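Subtilisin-like protein (Prochloron didemni, PDB 3ZXY) is the subtilisin-like protease domain of PatA and probably acts as a serine endopeptidase that cuts peptide bonds. Local coordinates at residues Asn178-Pro191 and Ala259-Gly271. The protein carries 1 engineered substitution. Residues are numbered along the deposited sequence; the frame is centred on the assembly and turned at random. Where two conformers were deposited one is given.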
ATOM      1  N   ASN A 178      -4.891   0.349 -14.553  1.00  9.15           N
ATOM      2  CA  ASN A 178      -4.412   1.460 -15.385  1.00  9.33           C
ATOM      3  C   ASN A 178      -2.945   1.363 -15.754  1.00  9.25           C
ATOM      4  O   ASN A 178      -2.146   0.842 -14.985  1.00  9.85           O
ATOM      5  CB  ASN A 178      -4.662   2.791 -14.682  1.00  9.32           C
ATOM      6  CG  ASN A 178      -6.127   3.132 -14.591  1.00  9.78           C
ATOM      7  OD1 ASN A 178      -6.899   2.757 -15.459  1.00 10.39           O
ATOM      8  ND2 ASN A 178      -6.520   3.863 -13.549  1.00  9.55           N
ATOM      9  N   TRP A 179      -2.588   1.929 -16.901  1.00  9.63           N
ATOM     10  CA  TRP A 179      -1.249   1.750 -17.470  1.00  9.82           C
ATOM     11  C   TRP A 179      -0.724   3.003 -18.149  1.00 10.59           C
ATOM     12  O   TRP A 179       0.016   2.944 -19.117  1.00 11.04           O
ATOM     13  CB  TRP A 179      -1.265   0.543 -18.414  1.00 10.13           C
ATOM     14  CG  TRP A 179      -2.358   0.568 -19.445  1.00 10.59           C
ATOM     15  CD1 TRP A 179      -3.698   0.226 -19.271  1.00 10.43           C
ATOM     16  CD2 TRP A 179      -2.245   0.933 -20.859  1.00 11.34           C
ATOM     17  NE1 TRP A 179      -4.385   0.359 -20.442  1.00 11.11           N
ATOM     18  CE2 TRP A 179      -3.573   0.775 -21.435  1.00 11.66           C
ATOM     19  CE3 TRP A 179      -1.204   1.354 -21.684  1.00 11.87           C
ATOM     20  CZ2 TRP A 179      -3.828   1.049 -22.768  1.00 12.57           C
ATOM     21  CZ3 TRP A 179      -1.471   1.609 -23.020  1.00 12.89           C
ATOM     22  CH2 TRP A 179      -2.759   1.446 -23.561  1.00 13.25           C
ATOM     23  N   GLY A 180      -1.066   4.160 -17.592  1.00 10.66           N
ATOM     24  CA  GLY A 180      -0.565   5.429 -18.103  1.00 11.55           C
ATOM     25  C   GLY A 180       0.953   5.532 -18.049  1.00 12.13           C
ATOM     26  O   GLY A 180       1.606   4.777 -17.325  1.00 11.69           O
ATOM     27  N   SER A 181       1.496   6.478 -18.790  1.00 13.57           N
ATOM     28  CA  SER A 181       2.961   6.509 -19.062  1.00 14.99           C
ATOM     29  C   SER A 181       3.816   6.528 -17.809  1.00 14.37           C
ATOM     30  O   SER A 181       4.824   5.853 -17.744  1.00 13.99           O
ATOM     31  CB  SER A 181       3.355   7.679 -19.950  1.00 17.71           C
ATOM     32  OG  SER A 181       2.983   8.900 -19.354  1.00 19.88           O
ATOM     33  N   THR A 182       3.416   7.299 -16.808  1.00 13.89           N
ATOM     34  CA  THR A 182       4.239   7.438 -15.602  1.00 13.87           C
ATOM     35  C   THR A 182       4.393   6.133 -14.869  1.00 13.16           C
ATOM     36  O   THR A 182       5.411   5.899 -14.210  1.00 13.15           O
ATOM     37  CB  THR A 182       3.643   8.516 -14.686  1.00 13.94           C
ATOM     38  OG1 THR A 182       3.513   9.712 -15.459  1.00 15.14           O
ATOM     39  CG2 THR A 182       4.535   8.758 -13.409  1.00 14.00           C
ATOM     40  N   TYR A 183       3.404   5.260 -15.004  1.00 12.53           N
ATOM     41  CA  TYR A 183       3.466   3.951 -14.369  1.00 12.47           C
ATOM     42  C   TYR A 183       4.495   3.026 -15.016  1.00 13.76           C
ATOM     43  O   TYR A 183       4.888   2.045 -14.396  1.00 13.56           O
ATOM     44  CB  TYR A 183       2.118   3.283 -14.440  1.00 11.79           C
ATOM     45  CG  TYR A 183       0.968   3.938 -13.706  1.00 11.03           C
ATOM     46  CD1 TYR A 183       1.164   4.860 -12.681  1.00 10.82           C
ATOM     47  CD2 TYR A 183      -0.332   3.589 -14.010  1.00 11.10           C
ATOM     48  CE1 TYR A 183       0.096   5.403 -12.007  1.00 10.83           C
ATOM     49  CE2 TYR A 183      -1.413   4.131 -13.344  1.00 10.90           C
ATOM     50  CZ  TYR A 183      -1.202   5.033 -12.332  1.00 10.72           C
ATOM     51  OH  TYR A 183      -2.282   5.560 -11.632  1.00 10.77           O
ATOM     52  N   GLU A 184       4.923   3.294 -16.241  1.00 15.78           N
ATOM     53  CA  GLU A 184       5.973   2.479 -16.854  1.00 18.36           C
ATOM     54  C   GLU A 184       7.282   2.683 -16.107  1.00 18.21           C
ATOM     55  O   GLU A 184       8.159   1.805 -16.138  1.00 18.83           O
ATOM     56  CB  GLU A 184       6.124   2.846 -18.325  1.00 22.53           C
ATOM     57  CG  GLU A 184       6.888   1.854 -19.192  1.00 27.86           C
ATOM     58  CD  GLU A 184       7.001   2.344 -20.635  1.00 32.92           C
ATOM     59  OE1 GLU A 184       5.945   2.663 -21.253  1.00 37.76           O
ATOM     60  OE2 GLU A 184       8.141   2.396 -21.166  1.00 39.37           O
ATOM     61  N   GLN A 185       7.438   3.838 -15.462  1.00 17.34           N
ATOM     62  CA  GLN A 185       8.670   4.151 -14.737  1.00 18.30           C
ATOM     63  C   GLN A 185       8.569   3.829 -13.262  1.00 16.11           C
ATOM     64  O   GLN A 185       9.574   3.469 -12.643  1.00 16.57           O
ATOM     65  CB  GLN A 185       9.064   5.631 -14.882  1.00 21.57           C
ATOM     66  CG  GLN A 185       9.592   5.988 -16.264  1.00 25.61           C
ATOM     67  CD  GLN A 185       8.497   6.357 -17.256  1.00 28.37           C
ATOM     68  OE1 GLN A 185       7.671   7.243 -16.994  1.00 31.44           O
ATOM     69  NE2 GLN A 185       8.523   5.723 -18.430  1.00 31.43           N
ATOM     70  N   GLN A 186       7.386   4.003 -12.674  1.00 13.49           N
ATOM     71  CA  GLN A 186       7.260   3.864 -11.224  1.00 12.61           C
ATOM     72  C   GLN A 186       6.158   2.936 -10.756  1.00 11.23           C
ATOM     73  O   GLN A 186       5.805   2.936  -9.568  1.00 10.79           O
ATOM     74  CB  GLN A 186       7.149   5.236 -10.558  1.00 12.67           C
ATOM     75  CG  GLN A 186       5.848   5.984 -10.792  1.00 12.63           C
ATOM     76  CD  GLN A 186       5.896   7.393 -10.233  1.00 13.57           C
ATOM     77  OE1 GLN A 186       6.890   8.101 -10.427  1.00 16.19           O
ATOM     78  NE2 GLN A 186       4.831   7.812  -9.572  1.00 12.60           N
ATOM     79  N   GLY A 187       5.616   2.134 -11.664  1.00 10.77           N
ATOM     80  CA  GLY A 187       4.564   1.197 -11.306  1.00 10.15           C
ATOM     81  C   GLY A 187       5.026  -0.247 -11.405  1.00 10.32           C
ATOM     82  O   GLY A 187       5.832  -0.591 -12.256  1.00 10.75           O
ATOM     83  N   ILE A 188       4.489  -1.081 -10.520  1.00 10.24           N
ATOM     84  CA  ILE A 188       4.706  -2.511 -10.591  1.00 10.95           C
ATOM     85  C   ILE A 188       3.374  -3.234 -10.459  1.00 10.54           C
ATOM     86  O   ILE A 188       2.443  -2.711  -9.858  1.00  9.62           O
ATOM     87  CB  ILE A 188       5.731  -3.023  -9.542  1.00 12.38           C
ATOM     88  CG1 ILE A 188       5.283  -2.745  -8.126  1.00 12.64           C
ATOM     89  CG2 ILE A 188       7.118  -2.475  -9.876  1.00 13.84           C
ATOM     90  CD1 ILE A 188       6.212  -3.471  -7.148  1.00 14.89           C
ATOM     91  N   LEU A 189       3.313  -4.424 -11.020  1.00 10.86           N
ATOM     92  CA  LEU A 189       2.122  -5.267 -10.892  1.00 11.13           C
ATOM     93  C   LEU A 189       2.245  -6.176  -9.687  1.00 11.36           C
ATOM     94  O   LEU A 189       3.283  -6.824  -9.472  1.00 12.36           O
ATOM     95  CB  LEU A 189       1.916  -6.133 -12.142  1.00 11.87           C
ATOM     96  CG  LEU A 189       1.654  -5.427 -13.473  1.00 12.07           C
ATOM     97  CD1 LEU A 189       1.575  -6.452 -14.600  1.00 13.57           C
ATOM     98  CD2 LEU A 189       0.362  -4.601 -13.406  1.00 12.17           C
ATOM     99  N   ALA A 190       1.167  -6.290  -8.924  1.00 10.79           N
ATOM    100  CA  ALA A 190       1.128  -7.231  -7.815  1.00 10.80           C
ATOM    101  C   ALA A 190      -0.192  -7.990  -7.884  1.00 11.56           C
ATOM    102  O   ALA A 190      -1.115  -7.589  -8.596  1.00 11.15           O
ATOM    103  CB  ALA A 190       1.305  -6.515  -6.473  1.00 10.43           C
ATOM    104  N   PRO A 191      -0.300  -9.118  -7.169  1.00 12.27           N
ATOM    105  CA  PRO A 191      -1.525  -9.895  -7.259  1.00 13.20           C
ATOM    106  C   PRO A 191      -2.726  -9.059  -6.860  1.00 13.06           C
ATOM    107  O   PRO A 191      -2.695  -8.406  -5.814  1.00 12.90           O
ATOM    108  CB  PRO A 191      -1.290 -11.034  -6.258  1.00 13.76           C
ATOM    109  CG  PRO A 191       0.174 -11.181  -6.232  1.00 13.50           C
ATOM    110  CD  PRO A 191       0.728  -9.793  -6.359  1.00 12.57           C
ATOM    111  N   ALA A 259       4.675  -5.824 -22.972  1.00 39.65           N
ATOM    112  CA  ALA A 259       4.475  -4.469 -23.478  1.00 38.79           C
ATOM    113  C   ALA A 259       4.003  -3.539 -22.348  1.00 35.82           C
ATOM    114  O   ALA A 259       4.294  -3.786 -21.175  1.00 36.25           O
ATOM    115  CB  ALA A 259       3.494  -4.471 -24.655  1.00 40.94           C
ATOM    116  N   ARG A 260       3.266  -2.485 -22.705  1.00 34.06           N
ATOM    117  CA  ARG A 260       2.979  -1.359 -21.791  1.00 30.61           C
ATOM    118  C   ARG A 260       2.192  -1.656 -20.523  1.00 26.21           C
ATOM    119  O   ARG A 260       2.363  -0.982 -19.477  1.00 24.52           O
ATOM    120  CB  ARG A 260       2.247  -0.277 -22.565  1.00 31.32           C
ATOM    121  CG  ARG A 260       3.186   0.457 -23.471  1.00 33.69           C
ATOM    122  CD  ARG A 260       2.455   1.178 -24.564  1.00 34.32           C
ATOM    123  NE  ARG A 260       3.365   1.389 -25.666  1.00 36.19           N
ATOM    124  CZ  ARG A 260       3.456   0.617 -26.742  1.00 37.42           C
ATOM    125  NH1 ARG A 260       2.657  -0.441 -26.907  1.00 37.66           N
ATOM    126  NH2 ARG A 260       4.338   0.920 -27.675  1.00 39.21           N
ATOM    127  N   ARG A 261       1.331  -2.657 -20.592  1.00 24.44           N
ATOM    128  CA  ARG A 261       0.489  -2.961 -19.460  0.50 22.81           C
ATOM    129  C   ARG A 261       1.239  -3.782 -18.401  1.00 20.77           C
ATOM    130  O   ARG A 261       0.714  -4.059 -17.354  1.00 18.74           O
ATOM    131  CB  ARG A 261      -0.800  -3.611 -19.953  0.50 23.86           C
ATOM    132  CG  ARG A 261      -1.442  -2.755 -21.038  0.50 25.33           C
ATOM    133  CD  ARG A 261      -2.897  -3.086 -21.234  0.50 26.25           C
ATOM    134  NE  ARG A 261      -3.101  -4.520 -21.334  0.50 26.98           N
ATOM    135  CZ  ARG A 261      -2.883  -5.223 -22.433  0.50 28.94           C
ATOM    136  NH1 ARG A 261      -2.446  -4.627 -23.538  0.50 30.75           N
ATOM    137  NH2 ARG A 261      -3.101  -6.529 -22.425  0.50 29.67           N
ATOM    138  N   CYS A 262       2.509  -4.101 -18.668  1.00 21.05           N
ATOM    139  CA  CYS A 262       3.361  -4.722 -17.655  1.00 21.04           C
ATOM    140  C   CYS A 262       3.945  -3.688 -16.648  1.00 17.71           C
ATOM    141  O   CYS A 262       4.500  -4.063 -15.626  1.00 16.33           O
ATOM    142  CB  CYS A 262       4.486  -5.485 -18.343  1.00 25.40           C
ATOM    143  SG  CYS A 262       5.207  -6.767 -17.303  1.00 31.96           S
ATOM    144  N   LEU A 263       3.798  -2.400 -16.960  1.00 16.46           N
ATOM    145  CA  LEU A 263       4.353  -1.313 -16.152  1.00 15.09           C
ATOM    146  C   LEU A 263       5.863  -1.499 -16.089  1.00 14.60           C
ATOM    147  O   LEU A 263       6.463  -1.860 -17.119  1.00 15.79           O
ATOM    148  CB  LEU A 263       3.691  -1.226 -14.785  1.00 13.69           C
ATOM    149  CG  LEU A 263       2.150  -1.268 -14.784  1.00 13.36           C
ATOM    150  CD1 LEU A 263       1.640  -1.022 -13.375  1.00 12.65           C
ATOM    151  CD2 LEU A 263       1.533  -0.279 -15.778  1.00 14.10           C
ATOM    152  N   ALA A 264       6.495  -1.259 -14.940  1.00 13.82           N
ATOM    153  CA  ALA A 264       7.921  -1.539 -14.835  1.00 14.15           C
ATOM    154  C   ALA A 264       8.199  -3.026 -14.719  1.00 14.47           C
ATOM    155  O   ALA A 264       9.362  -3.451 -14.828  1.00 16.34           O
ATOM    156  CB  ALA A 264       8.525  -0.794 -13.661  1.00 13.68           C
ATOM    157  N   GLY A 265       7.153  -3.814 -14.468  1.00 13.82           N
ATOM    158  CA  GLY A 265       7.265  -5.245 -14.319  1.00 13.92           C
ATOM    159  C   GLY A 265       6.426  -5.820 -13.206  1.00 13.38           C
ATOM    160  O   GLY A 265       5.717  -5.109 -12.489  1.00 12.01           O
ATOM    161  N   ARG A 266       6.523  -7.133 -13.049  1.00 13.78           N
ATOM    162  CA  ARG A 266       5.827  -7.855 -12.014  1.00 14.06           C
ATOM    163  C   ARG A 266       6.621  -7.932 -10.714  1.00 12.97           C
ATOM    164  O   ARG A 266       7.840  -8.188 -10.747  1.00 13.00           O
ATOM    165  CB  ARG A 266       5.587  -9.276 -12.500  1.00 16.49           C
ATOM    166  CG  ARG A 266       4.708  -9.342 -13.730  1.00 19.21           C
ATOM    167  CD  ARG A 266       4.560 -10.781 -14.141  1.00 22.90           C
ATOM    168  NE  ARG A 266       5.750 -11.271 -14.829  1.00 26.44           N
ATOM    169  CZ  ARG A 266       6.401 -12.406 -14.560  1.00 29.07           C
ATOM    170  NH1 ARG A 266       6.020 -13.222 -13.581  1.00 30.19           N
ATOM    171  NH2 ARG A 266       7.453 -12.737 -15.303  1.00 31.42           N
ATOM    172  N   LEU A 267       5.935  -7.770  -9.588  1.00 11.98           N
ATOM    173  CA  LEU A 267       6.535  -7.897  -8.269  1.00 11.68           C
ATOM    174  C   LEU A 267       7.332  -9.191  -8.173  1.00 12.19           C
ATOM    175  O   LEU A 267       6.842 -10.269  -8.492  1.00 12.62           O
ATOM    176  CB  LEU A 267       5.450  -7.900  -7.201  1.00 11.72           C
ATOM    177  CG  LEU A 267       5.872  -8.112  -5.756  1.00 11.50           C
ATOM    178  CD1 LEU A 267       6.750  -6.977  -5.266  1.00 11.43           C
ATOM    179  CD2 LEU A 267       4.585  -8.266  -4.924  1.00 11.75           C
ATOM    180  N   ASN A 268       8.582  -9.053  -7.716  1.00 12.02           N
ATOM    181  CA  ASN A 268       9.515 -10.168  -7.645  1.00 12.63           C
ATOM    182  C   ASN A 268      10.178 -10.134  -6.271  1.00 12.65           C
ATOM    183  O   ASN A 268      11.247  -9.541  -6.107  1.00 12.88           O
ATOM    184  CB  ASN A 268      10.546 -10.022  -8.768  1.00 12.97           C
ATOM    185  CG  ASN A 268      11.609 -11.099  -8.738  1.00 13.28           C
ATOM    186  OD1 ASN A 268      11.457 -12.115  -8.037  1.00 13.85           O
ATOM    187  ND2 ASN A 268      12.685 -10.898  -9.498  1.00 14.18           N
ATOM    188  N   VAL A 269       9.550 -10.782  -5.299  1.00 13.16           N
ATOM    189  CA  VAL A 269       9.962 -10.661  -3.910  1.00 13.20           C
ATOM    190  C   VAL A 269      11.328 -11.311  -3.702  1.00 13.74           C
ATOM    191  O   VAL A 269      12.207 -10.707  -3.092  1.00 13.40           O
ATOM    192  CB  VAL A 269       8.930 -11.237  -2.934  1.00 14.09           C
ATOM    193  CG1 VAL A 269       9.391 -10.993  -1.498  1.00 15.43           C
ATOM    194  CG2 VAL A 269       7.580 -10.554  -3.136  1.00 14.63           C
ATOM    195  N   SER A 270      11.513 -12.505  -4.251  1.00 14.69           N
ATOM    196  CA  SER A 270      12.825 -13.182  -4.115  1.00 15.43           C
ATOM    197  C   SER A 270      13.933 -12.366  -4.760  1.00 14.96           C
ATOM    198  O   SER A 270      15.004 -12.192  -4.177  1.00 15.00           O
ATOM    199  CB  SER A 270      12.781 -14.611  -4.665  1.00 17.59           C
ATOM    200  OG  SER A 270      12.400 -14.639  -6.008  1.00 19.94           O
ATOM    201  N   GLY A 271      13.678 -11.804  -5.932  1.00 13.97           N
ATOM    202  CA  GLY A 271      14.654 -10.963  -6.597  1.00 13.56           C
ATOM    203  C   GLY A 271      15.020  -9.716  -5.814  1.00 12.66           C
ATOM    204  O   GLY A 271      16.192  -9.305  -5.772  1.00 13.06           O
TER
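R260 sets its CB 3.9 Å from CE3 of the W179 indole, while R261, in the conformer given, lays CG and CD over one face, CD 3.8 Å from the centroid of the five-membered ring and almost on its normal, a CH-pi contact. Arginine suits this exposed place because its aliphatic part can cover an aromatic face while chi3, -47° in this conformer, bends the chain beyond. The indole NE1 bonds to G148 O, so a leucine in place of W179 would probably leave that carbonyl without its donor and the methylenes of R261 without a flat surface to lie on. C262, tied to C251 by a disulfide, begins a type II' turn ending at G265. Within it L263 wedges inward: CD2 packs 3.8 Å from Y183 CB and CD1 meets L189 CD2, the two leucines crossing at about a right angle. A264 N donates to G187 O (2.8 Å), and its small methyl presses against the same oxygen. Strand 187-191 is an edge strand of the seven-stranded parallel sheet at the heart of this subtilase fold, and the incoming chain bridges it: L189 N donates to G265 O (2.9 Å, 170° at the hydrogen). Glycine fits at G265 because a CB would jam against A264 O. Past R266, whose guanidinium reaches P250 O, L267 N returns a bond to L189 O (2.8 Å). With CG anti to its backbone N (chi1 176°), L267 brings CD1 to I188 CD1 and CD2 to A190 CB, each at 4.0 Å.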